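Long-range contacts in DNA polymerase sliding clamp 3 (Sulfolobus tokodaii, PDB 3AIZ), which forms a subunit of a ring that encircles DNA and tethers DNA polymerase and other DNA-processing proteins to it: residues K4-D9 with Y55-N60; T214-F219 with K226-L231. All blocks are in the same frame, centred on the assembly; numbering follows the deposited sequence.

How the interactions relate
Interaction 1 comes first along the chain and belongs to the N-terminal PCNA domain; interaction 2 follows it entirely and belongs to the C-terminal one. Their centres lie about 23 Å apart, and their nearest atoms, about 5 Å apart, do not touch. Interaction 1 sits at the margin of a five-stranded antiparallel sheet, where strand 58-60 flanks strand 2-5. Interaction 2 pairs adjacent strands inside the nine-stranded sheet that runs through both domains, with strands 45-52 and 235-241 side by side at the junction. Each contact packs against a helix, 8-18 or 136-149, of the type that lines the DNA channel in PCNA rings.

Interaction 1. Residues K4-D9 with Y55-N60; sequences KVIDAD and YFEEYN
Lys-4 and Glu-58 form an antiparallel hydrogen-bonded pair that sets strand 58-60 beside strand 2-5. The backbone N of Lys-4 donates to Glu-58 O at 2.9 Å with an N-H...O angle of 163°. Lys-4 O, directed to the same neighbouring segment, accepts a longer, more bent bond from Glu-57 N (3.2 Å, 136°); Glu-57 already belongs to the non-strand part of that segment, just before strand 58-60.

The charged contacts lie on the sheet face that carries Lys-4 and Glu-58. With CG anti to its backbone N (chi1 176°) and the rest of the chain extended, Lys-4 runs alongside Glu-57 in the same direction and brings NZ within 3.3 Å of Glu-57 OE1, a salt bridge. Glu-58 OE2 is 4.4 Å from Lys-4 NZ, beyond salt-bridge distance, where it may still add some attraction, while Glu-58 OE1 makes its salt bridge with Arg-2. Ile-6 crosses Glu-57 at about a right angle, its CG1 and CD1 lying against the carboxylate and CB of the glutamate.

Apolar packing lies on the side of strand 2-5 to which Val-5 points, against Tyr-55 and Phe-56 just before strand 58-60. Val-5 CG2 comes in the plane of the Phe-56 ring, to its CD1-CE1 edge, and Val-5 CG1 stands 4.5 Å from Tyr-55 CE2. One face of the Phe-56 ring is overlain near its rim by Tyr-55 CD2.

Val-5, Tyr-55 and Phe-56 all also pack on Phe-11 of helix 8-18, which Asp-7 begins as N-cap, and Val-5 continues the sheet through backbone bonds to Leu-87 of strand 86-91.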
loop_
_atom_site.group_PDB
_atom_site.type_symbol
_atom_site.label_atom_id
_atom_site.label_comp_id
_atom_site.label_asym_id
_atom_site.label_seq_id
_atom_site.Cartn_x
_atom_site.Cartn_y
_atom_site.Cartn_z
ATOM N N LYS C 4 12.529 17.886 -39.035
ATOM C CA LYS C 4 11.421 17.024 -38.633
ATOM C C LYS C 4 11.891 15.774 -37.892
ATOM O O LYS C 4 12.744 15.033 -38.380
ATOM C CB LYS C 4 10.587 16.621 -39.851
ATOM C CG LYS C 4 9.466 15.641 -39.537
ATOM C CD LYS C 4 8.747 15.195 -40.800
ATOM C CE LYS C 4 7.625 14.218 -40.482
ATOM N NZ LYS C 4 6.905 13.780 -41.711
ATOM N N VAL C 5 11.320 15.546 -36.714
ATOM C CA VAL C 5 11.632 14.368 -35.915
ATOM C C VAL C 5 10.433 13.432 -35.867
ATOM O O VAL C 5 9.300 13.879 -35.696
ATOM C CB VAL C 5 12.005 14.751 -34.472
ATOM C CG1 VAL C 5 12.214 13.504 -33.626
ATOM C CG2 VAL C 5 13.244 15.628 -34.456
ATOM N N ILE C 6 10.679 12.134 -36.015
ATOM C CA ILE C 6 9.601 11.153 -35.951
ATOM C C ILE C 6 9.333 10.699 -34.516
ATOM O O ILE C 6 8.257 10.944 -33.973
ATOM C CB ILE C 6 9.877 9.934 -36.848
ATOM C CG1 ILE C 6 9.873 10.351 -38.320
ATOM C CG2 ILE C 6 8.838 8.850 -36.604
ATOM C CD1 ILE C 6 10.103 9.206 -39.283
ATOM N N ASP C 7 10.312 10.037 -33.906
ATOM C CA ASP C 7 10.182 9.606 -32.519
ATOM C C ASP C 7 10.419 10.782 -31.580
ATOM O O ASP C 7 11.440 10.846 -30.896
ATOM C CB ASP C 7 11.161 8.472 -32.208
ATOM C CG ASP C 7 10.941 7.870 -30.829
ATOM O OD1 ASP C 7 10.061 8.363 -30.092
ATOM O OD2 ASP C 7 11.649 6.901 -30.483
ATOM N N ALA C 8 9.467 11.708 -31.551
ATOM C CA ALA C 8 9.601 12.928 -30.763
ATOM C C ALA C 8 9.481 12.664 -29.267
ATOM O O ALA C 8 9.856 13.505 -28.451
ATOM C CB ALA C 8 8.575 13.961 -31.205
ATOM N N ASP C 9 8.957 11.496 -28.909
ATOM C CA ASP C 9 8.801 11.135 -27.504
ATOM C C ASP C 9 10.162 10.985 -26.835
ATOM O O ASP C 9 10.418 11.567 -25.780
ATOM C CB ASP C 9 8.002 9.838 -27.362
ATOM C CG ASP C 9 7.681 9.507 -25.916
ATOM O OD1 ASP C 9 7.388 10.442 -25.141
ATOM O OD2 ASP C 9 7.717 8.312 -25.554
ATOM N N TYR C 55 19.755 11.625 -38.097
ATOM C CA TYR C 55 18.869 11.331 -36.976
ATOM C C TYR C 55 17.442 11.749 -37.305
ATOM O O TYR C 55 16.480 11.113 -36.875
ATOM C CB TYR C 55 19.350 12.053 -35.716
ATOM C CG TYR C 55 18.454 11.874 -34.510
ATOM C CD1 TYR C 55 18.687 10.859 -33.592
ATOM C CD2 TYR C 55 17.380 12.727 -34.283
ATOM C CE1 TYR C 55 17.875 10.693 -32.488
ATOM C CE2 TYR C 55 16.563 12.569 -33.181
ATOM C CZ TYR C 55 16.814 11.550 -32.287
ATOM O OH TYR C 55 16.004 11.388 -31.188
ATOM N N PHE C 56 17.316 12.825 -38.075
ATOM C CA PHE C 56 16.015 13.355 -38.451
ATOM C C PHE C 56 15.524 12.726 -39.746
ATOM O O PHE C 56 16.322 12.278 -40.572
ATOM C CB PHE C 56 16.092 14.873 -38.623
ATOM C CG PHE C 56 16.722 15.585 -37.461
ATOM C CD1 PHE C 56 15.993 15.846 -36.314
ATOM C CD2 PHE C 56 18.040 15.999 -37.520
ATOM C CE1 PHE C 56 16.568 16.507 -35.247
ATOM C CE2 PHE C 56 18.622 16.659 -36.455
ATOM C CZ PHE C 56 17.884 16.913 -35.317
ATOM N N GLU C 57 14.206 12.693 -39.922
ATOM C CA GLU C 57 13.621 12.236 -41.174
ATOM C C GLU C 57 13.822 13.303 -42.243
ATOM O O GLU C 57 14.069 12.993 -43.409
ATOM C CB GLU C 57 12.131 11.939 -41.001
ATOM C CG GLU C 57 11.450 11.452 -42.268
ATOM C CD GLU C 57 9.945 11.346 -42.118
ATOM O OE1 GLU C 57 9.429 11.686 -41.032
ATOM O OE2 GLU C 57 9.277 10.926 -43.087
ATOM N N GLU C 58 13.716 14.563 -41.832
ATOM C CA GLU C 58 13.948 15.690 -42.726
ATOM C C GLU C 58 14.870 16.701 -42.058
ATOM O O GLU C 58 14.644 17.099 -40.916
ATOM C CB GLU C 58 12.628 16.362 -43.110
ATOM C CG GLU C 58 11.677 15.473 -43.896
ATOM C CD GLU C 58 10.375 16.173 -44.245
ATOM O OE1 GLU C 58 10.235 17.371 -43.921
ATOM O OE2 GLU C 58 9.491 15.522 -44.843
ATOM N N TYR C 59 15.912 17.112 -42.775
ATOM C CA TYR C 59 16.867 18.078 -42.250
ATOM C C TYR C 59 17.247 19.088 -43.326
ATOM O O TYR C 59 17.965 18.761 -44.270
ATOM C CB TYR C 59 18.117 17.365 -41.729
ATOM C CG TYR C 59 19.009 18.236 -40.873
ATOM C CD1 TYR C 59 18.806 18.334 -39.503
ATOM C CD2 TYR C 59 20.052 18.960 -41.434
ATOM C CE1 TYR C 59 19.616 19.128 -38.716
ATOM C CE2 TYR C 59 20.868 19.757 -40.653
ATOM C CZ TYR C 59 20.645 19.837 -39.295
ATOM O OH TYR C 59 21.453 20.629 -38.513
ATOM N N ASN C 60 16.760 20.314 -43.179
ATOM C CA ASN C 60 17.004 21.353 -44.171
ATOM C C ASN C 60 17.640 22.601 -43.567
ATOM O O ASN C 60 16.943 23.542 -43.186
ATOM C CB ASN C 60 15.700 21.722 -44.886
ATOM C CG ASN C 60 15.903 22.755 -45.979
ATOM O OD1 ASN C 60 17.034 23.062 -46.358
ATOM N ND2 ASN C 60 14.804 23.293 -46.493
#

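Interaction 2. Residues T214-F219 with K226-L231; sequences TVEIAF and KLRYNL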
loop_
_atom_site.group_PDB
_atom_site.type_symbol
_atom_site.label_atom_id
_atom_site.label_comp_id
_atom_site.label_asym_id
_atom_site.label_seq_id
_atom_site.Cartn_x
_atom_site.Cartn_y
_atom_site.Cartn_z
ATOM N N THR C 214 22.890 2.715 -26.092
ATOM C CA THR C 214 24.029 2.315 -25.274
ATOM C C THR C 214 24.744 3.540 -24.711
ATOM O O THR C 214 24.652 4.632 -25.267
ATOM C CB THR C 214 25.034 1.460 -26.071
ATOM O OG1 THR C 214 25.610 2.241 -27.125
ATOM C CG2 THR C 214 24.343 0.239 -26.665
ATOM N N VAL C 215 25.458 3.350 -23.606
ATOM C CA VAL C 215 26.181 4.440 -22.963
ATOM C C VAL C 215 27.636 4.063 -22.711
ATOM O O VAL C 215 27.928 2.973 -22.220
ATOM C CB VAL C 215 25.519 4.850 -21.631
ATOM C CG1 VAL C 215 25.348 3.638 -20.723
ATOM C CG2 VAL C 215 26.331 5.934 -20.941
ATOM N N GLU C 216 28.547 4.967 -23.052
ATOM C CA GLU C 216 29.970 4.732 -22.842
ATOM C C GLU C 216 30.469 5.490 -21.620
ATOM O O GLU C 216 30.317 6.707 -21.525
ATOM C CB GLU C 216 30.772 5.117 -24.087
ATOM C CG GLU C 216 30.390 4.316 -25.324
ATOM C CD GLU C 216 31.135 4.759 -26.569
ATOM O OE1 GLU C 216 32.315 5.155 -26.450
ATOM O OE2 GLU C 216 30.541 4.705 -27.668
ATOM N N ILE C 217 31.061 4.754 -20.683
ATOM C CA ILE C 217 31.553 5.321 -19.436
ATOM C C ILE C 217 33.076 5.356 -19.430
ATOM O O ILE C 217 33.724 4.321 -19.572
ATOM C CB ILE C 217 31.082 4.490 -18.230
ATOM C CG1 ILE C 217 29.593 4.158 -18.363
ATOM C CG2 ILE C 217 31.369 5.223 -16.929
ATOM C CD1 ILE C 217 29.101 3.141 -17.355
ATOM N N ALA C 218 33.643 6.546 -19.268
ATOM C CA ALA C 218 35.094 6.708 -19.246
ATOM C C ALA C 218 35.508 7.656 -18.126
ATOM O O ALA C 218 34.851 8.666 -17.885
ATOM C CB ALA C 218 35.593 7.215 -20.588
ATOM N N PHE C 219 36.598 7.328 -17.443
ATOM C CA PHE C 219 37.046 8.136 -16.317
ATOM C C PHE C 219 38.464 7.782 -15.894
ATOM O O PHE C 219 39.073 6.856 -16.429
ATOM C CB PHE C 219 36.101 7.960 -15.127
ATOM C CG PHE C 219 36.115 6.576 -14.544
ATOM C CD1 PHE C 219 35.228 5.612 -14.995
ATOM C CD2 PHE C 219 37.018 6.238 -13.549
ATOM C CE1 PHE C 219 35.238 4.337 -14.465
ATOM C CE2 PHE C 219 37.035 4.963 -13.014
ATOM C CZ PHE C 219 36.143 4.012 -13.471
ATOM N N LYS C 226 33.445 10.992 -18.269
ATOM C CA LYS C 226 32.738 11.206 -19.524
ATOM C C LYS C 226 31.659 10.158 -19.757
ATOM O O LYS C 226 31.955 9.016 -20.107
ATOM C CB LYS C 226 33.697 11.230 -20.714
ATOM C CG LYS C 226 33.004 11.573 -22.024
ATOM C CD LYS C 226 33.917 11.406 -23.226
ATOM C CE LYS C 226 33.167 11.717 -24.512
ATOM N NZ LYS C 226 33.948 11.359 -25.724
ATOM N N LEU C 227 30.407 10.556 -19.559
ATOM C CA LEU C 227 29.279 9.706 -19.900
ATOM C C LEU C 227 28.788 10.069 -21.292
ATOM O O LEU C 227 28.226 11.144 -21.501
ATOM C CB LEU C 227 28.146 9.873 -18.889
ATOM C CG LEU C 227 28.432 9.473 -17.442
ATOM C CD1 LEU C 227 27.266 9.853 -16.544
ATOM C CD2 LEU C 227 28.733 7.986 -17.343
ATOM N N ARG C 228 29.018 9.179 -22.250
ATOM C CA ARG C 228 28.529 9.394 -23.603
ATOM C C ARG C 228 27.316 8.526 -23.870
ATOM O O ARG C 228 27.437 7.319 -24.068
ATOM C CB ARG C 228 29.611 9.096 -24.641
ATOM C CG ARG C 228 29.047 8.817 -26.027
ATOM C CD ARG C 228 30.124 8.817 -27.094
ATOM N NE ARG C 228 30.704 10.144 -27.275
ATOM C CZ ARG C 228 31.417 10.505 -28.336
ATOM N NH1 ARG C 228 31.631 9.637 -29.315
ATOM N NH2 ARG C 228 31.909 11.734 -28.423
ATOM N N TYR C 229 26.142 9.145 -23.864
ATOM C CA TYR C 229 24.922 8.441 -24.213
ATOM C C TYR C 229 24.760 8.427 -25.725
ATOM O O TYR C 229 24.391 9.434 -26.328
ATOM C CB TYR C 229 23.713 9.093 -23.548
ATOM C CG TYR C 229 23.653 8.884 -22.053
ATOM C CD1 TYR C 229 24.173 9.829 -21.178
ATOM C CD2 TYR C 229 23.074 7.742 -21.516
ATOM C CE1 TYR C 229 24.115 9.644 -19.810
ATOM C CE2 TYR C 229 23.014 7.548 -20.149
ATOM C CZ TYR C 229 23.535 8.502 -19.301
ATOM O OH TYR C 229 23.477 8.311 -17.940
ATOM N N ASN C 230 25.055 7.283 -26.333
ATOM C CA ASN C 230 24.963 7.136 -27.779
ATOM C C ASN C 230 23.552 7.371 -28.299
ATOM O O ASN C 230 22.571 6.971 -27.671
ATOM C CB ASN C 230 25.456 5.755 -28.212
ATOM C CG ASN C 230 26.932 5.546 -27.927
ATOM O OD1 ASN C 230 27.341 4.470 -27.490
ATOM N ND2 ASN C 230 27.736 6.575 -28.172
ATOM N N LEU C 231 23.460 8.024 -29.451
ATOM C CA LEU C 231 22.179 8.289 -30.088
ATOM C C LEU C 231 22.154 7.668 -31.477
ATOM O O LEU C 231 23.206 7.445 -32.077
ATOM C CB LEU C 231 21.936 9.796 -30.187
ATOM C CG LEU C 231 21.782 10.549 -28.866
ATOM C CD1 LEU C 231 21.796 12.048 -29.105
ATOM C CD2 LEU C 231 20.506 10.123 -28.151
#
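Val-215 and Tyr-229 face each other as a non-hydrogen-bonded pair in the beta hairpin of strands 214-220 and 223-231, two adjacent interior strands of the nine-stranded antiparallel sheet. The short segments meet at 162° between their directions, with axes 4.6 Å apart at closest approach.

Backbone bonds bracket two further pairs. Glu-216 and Arg-228 exchange both of theirs nearly straight: Glu-216 N reaches Arg-228 O at 2.8 Å, and Arg-228 N returns to Glu-216 O. Ala-218 and Lys-226 also exchange two bonds, less straight, while Asn-230 N, bound to Thr-214 O, extends the pairing at the far end.

From CB, the first torsion of Tyr-229 puts CG anti to its own carbonyl carbon (chi1 -71°); the ring beyond it lies beside Val-215, the two side chains pointing the same way. CG and CZ each lie 4.1 Å from Val-215 CG2; the CD2-CE2 side of the ring comes nearer to that methyl and also meets Val-215 CB. The methyl thus sits over one face, 3.9 Å from the ring centroid and 18° off the normal, as a CH-pi contact. At the tip, OH leaves the hairpin and hydrogen-bonds to Thr-205 OG1. Phe-139 of helix 136-149 packs against Val-215, Ile-217 and Tyr-229 on this part of the face.

Glu-216 and Arg-228 lie on the other face, which also carries Ala-218. Arg-228 NE makes a salt bridge with Asp-238 of the neighbouring strand 235-241, and its guanidinium lies in a cation-pi contact with Tyr-236. Back on the apolar face, Ile-217 and Leu-227 run side by side, with Ile-217 CG2 3.8 Å from Leu-227 CD2.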